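Local coordinates for putative iron-regulated protein A (Parabacteroides distasonis ATCC 8503, PDB 4ECG) that binds calcium ions and, as an imelysin-like protein of peptidase family M75, is a putative metalloendopeptidase whose activity is not established, at residues M330-Q333 with I334-I338; V36-F39 with V40-A44. All coordinates share one frame; numbering follows the deposited sequence.

From the N terminus the chain first reaches contact 2, about two and a half turns of the long helix 29-68, and much later, toward the C terminus of the chain, contact 1, a similar span of helix 324-343. Each is local: neighbouring turns of one helix, with no loop closed between the segments. The two stand in series, neither nested nor crossed, with centres about 21 Å apart and nearest atoms about 12 Å apart. Through their buried sides they tie different parts of this mostly helical fold together: 36-44 packs on helices 208-214 and 225-233, whereas 330-338 lies against helices 284-300 and 355-377 and meets Phe16 near the chain start.

Contact 1 (M330-Q333 with I334-I338); sequences MVVQ and IDKTI
Gln333 and Thr337, one helical turn apart, form the main polar pairing. The carbonyl oxygen Gln333 O is gripped twice, by Thr337 N at 3.0 Å and by the hydroxyl Thr337 OG1 at 2.7 Å, the two donors arriving from opposite faces of the carbonyl plane. Thr337 reaches it because OG1 stands beside its own backbone N (chi1 -53°), which turns the hydroxyl back toward the preceding turn. Ala364 O is a weak second acceptor, which can only share or compete for the same hydroxyl proton. Other backbone bonds between the two segments keep the i to i+4 pattern of an alpha helix: Ile334 N to Met330 O, Lys336 N to Val332 O at 2.8 Å, and a weak one from Asp335 N to Val331 O at 3.5 Å.

These turns belong to helix 324-343 of the imelysin-like fold, which packs with its buried side against helices 284-300 and 355-377. On that side the apolar contact is made by selenomethionine Met330, whose chain bends at chi2 and chi3 and so brings the terminal CE to within 3.8 Å of Ile334 CD1. Both side chains also touch Tyr299.

A water bridges the amide of Gln333 and the exposed ammonium of Lys336, accepting from Gln333 NE2 at 2.8 Å and weakly from Lys336 NZ at 3.2 Å. The chains of Gln333 and Lys336 run aslant to each other, with Gln333 OE1 4.0 Å from Lys336 NZ. Asp335 instead forms a salt bridge through OD1 to Lys296 of helix 284-300.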
loop_
_atom_site.group_PDB
_atom_site.type_symbol
_atom_site.label_atom_id
_atom_site.label_comp_id
_atom_site.label_asym_id
_atom_site.label_seq_id
_atom_site.Cartn_x
_atom_site.Cartn_y
_atom_site.Cartn_z
HETATM N N MSE A 330 -19.370 -10.119 -2.652
HETATM C CA MSE A 330 -18.147 -9.510 -2.167
HETATM C C MSE A 330 -17.118 -10.513 -1.745
HETATM O O MSE A 330 -15.919 -10.322 -2.014
HETATM C CB MSE A 330 -18.406 -8.610 -0.956
HETATM C CG MSE A 330 -18.990 -7.217 -1.286
HETATM SE SE MSE A 330 -17.744 -6.006 -2.093
HETATM C CE MSE A 330 -16.128 -6.414 -1.121
ATOM N N VAL A 331 -17.565 -11.553 -1.050
ATOM C CA VAL A 331 -16.678 -12.658 -0.701
ATOM C C VAL A 331 -16.030 -13.215 -1.991
ATOM O O VAL A 331 -14.821 -13.291 -2.074
ATOM C CB VAL A 331 -17.444 -13.758 0.096
ATOM C CG1 VAL A 331 -16.604 -15.040 0.228
ATOM C CG2 VAL A 331 -17.877 -13.187 1.445
ATOM N N VAL A 332 -16.849 -13.544 -2.996
ATOM C CA VAL A 332 -16.382 -14.086 -4.277
ATOM C C VAL A 332 -15.421 -13.090 -4.939
ATOM O O VAL A 332 -14.349 -13.451 -5.397
ATOM C CB VAL A 332 -17.593 -14.444 -5.217
ATOM C CG1 VAL A 332 -17.182 -14.540 -6.693
ATOM C CG2 VAL A 332 -18.316 -15.743 -4.751
ATOM N N GLN A 333 -15.760 -11.818 -4.921
ATOM C CA GLN A 333 -15.029 -10.834 -5.695
ATOM C C GLN A 333 -13.658 -10.525 -5.120
ATOM O O GLN A 333 -12.729 -10.285 -5.888
ATOM C CB GLN A 333 -15.835 -9.531 -5.821
ATOM C CG GLN A 333 -15.379 -8.620 -6.922
ATOM C CD GLN A 333 -15.488 -9.228 -8.310
ATOM O OE1 GLN A 333 -16.493 -9.826 -8.664
ATOM N NE2 GLN A 333 -14.441 -9.040 -9.125
ATOM N N ILE A 334 -13.519 -10.482 -3.797
ATOM C CA ILE A 334 -12.183 -10.250 -3.170
ATOM C C ILE A 334 -11.244 -11.378 -3.655
ATOM O O ILE A 334 -10.157 -11.144 -4.204
ATOM C CB ILE A 334 -12.254 -10.169 -1.606
ATOM C CG1 ILE A 334 -12.964 -8.864 -1.178
ATOM C CG2 ILE A 334 -10.866 -10.253 -0.985
ATOM C CD1 ILE A 334 -13.631 -8.886 0.194
ATOM N N ASP A 335 -11.714 -12.606 -3.490
ATOM C CA ASP A 335 -10.946 -13.776 -3.931
ATOM C C ASP A 335 -10.720 -13.843 -5.459
ATOM O O ASP A 335 -9.658 -14.224 -5.894
ATOM C CB ASP A 335 -11.599 -15.050 -3.399
ATOM C CG ASP A 335 -11.235 -15.338 -1.909
ATOM O OD1 ASP A 335 -10.466 -14.584 -1.265
ATOM O OD2 ASP A 335 -11.735 -16.346 -1.370
ATOM N N LYS A 336 -11.692 -13.428 -6.268
ATOM C CA LYS A 336 -11.521 -13.396 -7.736
ATOM C C LYS A 336 -10.434 -12.370 -8.143
ATOM O O LYS A 336 -9.683 -12.568 -9.080
ATOM C CB LYS A 336 -12.858 -13.018 -8.348
ATOM C CG LYS A 336 -13.179 -13.561 -9.726
ATOM C CD LYS A 336 -14.669 -13.306 -10.023
ATOM C CE LYS A 336 -14.912 -12.832 -11.454
ATOM N NZ LYS A 336 -16.325 -12.432 -11.711
ATOM N N THR A 337 -10.323 -11.292 -7.385
ATOM C CA THR A 337 -9.425 -10.201 -7.742
ATOM C C THR A 337 -8.003 -10.604 -7.408
ATOM O O THR A 337 -7.121 -10.391 -8.218
ATOM C CB THR A 337 -9.832 -8.869 -7.049
ATOM O OG1 THR A 337 -11.223 -8.607 -7.329
ATOM C CG2 THR A 337 -8.932 -7.690 -7.503
ATOM N N ILE A 338 -7.804 -11.205 -6.229
ATOM C CA ILE A 338 -6.516 -11.756 -5.796
ATOM C C ILE A 338 -6.087 -12.878 -6.731
ATOM O O ILE A 338 -4.946 -12.947 -7.149
ATOM C CB ILE A 338 -6.587 -12.298 -4.338
ATOM C CG1 ILE A 338 -6.794 -11.168 -3.345
ATOM C CG2 ILE A 338 -5.331 -13.066 -3.927
ATOM C CD1 ILE A 338 -7.328 -11.624 -1.960
HETATM O O HOH W 1 -14.689 -9.648 -11.864
#

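Contact 2 (V36-F39 with V40-A44); sequences VATF and VDEVA
The ring of Phe39 is in contact with Val40, Val43 and Ala44 of the following turn. Its CG lies anti to the backbone N (chi1 165°), swinging the ring forward along the helix. Phe39 CD1 comes 3.9 Å from Val43 CB, and the side chains of these two residues run at about a right angle to each other. Farther round the ring, Phe39 CE2 is 4.1 Å from Ala44 CB. On the Val40 side, Phe39 CD2 lies 4.0 Å from Val40 CG2. Beyond the helix Phe94 meets the ring edge-to-face and Met232 touches it, while Val40 packs on helix 208-214.

Next to this apolar patch the carbonyl of Phe39 takes two N-H groups. Val43 N donates at 2.9 Å from above the carbonyl plane, and Ala44 N at 3.0 Å, with a straighter N-H...O angle of 159°.

Farther out, Thr38 CG2 lies 4.0 Å from Glu42 CG, an aliphatic contact along the more open side. The Thr38 hydroxyl is hydrogen-bonded to Ala34 O and to Ser313 OG, and Asp41 makes a salt bridge through OD1 to Lys213.

Val40 N through Val43 N keep i to i+4 bonds, but Ala44 N reaches back five residues to the same Phe39 O, the mark of a wider pi-type turn set into the long alpha helix 29-68.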
loop_
_atom_site.group_PDB
_atom_site.type_symbol
_atom_site.label_atom_id
_atom_site.label_comp_id
_atom_site.label_asym_id
_atom_site.label_seq_id
_atom_site.Cartn_x
_atom_site.Cartn_y
_atom_site.Cartn_z
ATOM N N VAL A 36 -15.791 -0.750 13.852
ATOM C CA VAL A 36 -14.718 0.264 13.837
ATOM C C VAL A 36 -13.661 -0.058 14.892
ATOM O O VAL A 36 -12.475 -0.012 14.610
ATOM C CB VAL A 36 -15.311 1.683 14.084
ATOM C CG1 VAL A 36 -14.209 2.716 14.210
ATOM C CG2 VAL A 36 -16.333 2.042 13.008
ATOM N N ALA A 37 -14.084 -0.399 16.102
ATOM C CA ALA A 37 -13.141 -0.831 17.149
ATOM C C ALA A 37 -12.305 -2.014 16.674
ATOM O O ALA A 37 -11.091 -1.975 16.728
ATOM C CB ALA A 37 -13.859 -1.134 18.494
ATOM N N THR A 38 -12.942 -3.048 16.151
ATOM C CA THR A 38 -12.203 -4.238 15.714
ATOM C C THR A 38 -11.282 -3.911 14.526
ATOM O O THR A 38 -10.179 -4.449 14.397
ATOM C CB THR A 38 -13.179 -5.300 15.222
ATOM O OG1 THR A 38 -14.110 -5.661 16.275
ATOM C CG2 THR A 38 -12.429 -6.498 14.670
ATOM N N PHE A 39 -11.737 -3.027 13.636
ATOM C CA PHE A 39 -10.870 -2.576 12.554
ATOM C C PHE A 39 -9.580 -1.944 13.124
ATOM O O PHE A 39 -8.487 -2.333 12.733
ATOM C CB PHE A 39 -11.575 -1.584 11.596
ATOM C CG PHE A 39 -10.605 -0.862 10.714
ATOM C CD1 PHE A 39 -10.028 -1.509 9.637
ATOM C CD2 PHE A 39 -10.195 0.412 11.025
ATOM C CE1 PHE A 39 -9.083 -0.877 8.851
ATOM C CE2 PHE A 39 -9.253 1.056 10.251
ATOM C CZ PHE A 39 -8.689 0.399 9.170
ATOM N N VAL A 40 -9.728 -0.977 14.045
ATOM C CA VAL A 40 -8.603 -0.242 14.623
ATOM C C VAL A 40 -7.677 -1.171 15.403
ATOM O O VAL A 40 -6.470 -1.042 15.273
ATOM C CB VAL A 40 -9.041 0.929 15.530
ATOM C CG1 VAL A 40 -7.835 1.548 16.252
ATOM C CG2 VAL A 40 -9.797 1.987 14.721
ATOM N N ASP A 41 -8.228 -2.116 16.178
ATOM C CA ASP A 41 -7.413 -2.933 17.108
ATOM C C ASP A 41 -6.881 -4.228 16.476
ATOM O O ASP A 41 -5.835 -4.727 16.871
ATOM C CB ASP A 41 -8.200 -3.276 18.388
ATOM C CG ASP A 41 -8.498 -2.033 19.286
ATOM O OD1 ASP A 41 -7.716 -1.049 19.279
ATOM O OD2 ASP A 41 -9.519 -2.064 20.026
ATOM N N GLU A 42 -7.588 -4.760 15.489
ATOM C CA GLU A 42 -7.203 -6.023 14.865
ATOM C C GLU A 42 -6.712 -5.900 13.398
ATOM O O GLU A 42 -6.150 -6.881 12.869
ATOM C CB GLU A 42 -8.387 -7.004 14.952
ATOM C CG GLU A 42 -8.912 -7.257 16.383
ATOM C CD GLU A 42 -7.854 -7.852 17.329
ATOM O OE1 GLU A 42 -7.026 -8.713 16.907
ATOM O OE2 GLU A 42 -7.842 -7.494 18.534
ATOM N N VAL A 43 -6.954 -4.751 12.722
ATOM C CA VAL A 43 -6.436 -4.541 11.357
ATOM C C VAL A 43 -5.362 -3.415 11.308
ATOM O O VAL A 43 -4.201 -3.708 11.097
ATOM C CB VAL A 43 -7.529 -4.370 10.283
ATOM C CG1 VAL A 43 -6.858 -4.268 8.923
ATOM C CG2 VAL A 43 -8.454 -5.566 10.263
ATOM N N ALA A 44 -5.729 -2.166 11.591
ATOM C CA ALA A 44 -4.805 -1.013 11.508
ATOM C C ALA A 44 -3.597 -1.139 12.433
ATOM O O ALA A 44 -2.480 -1.320 11.961
ATOM C CB ALA A 44 -5.549 0.317 11.798
#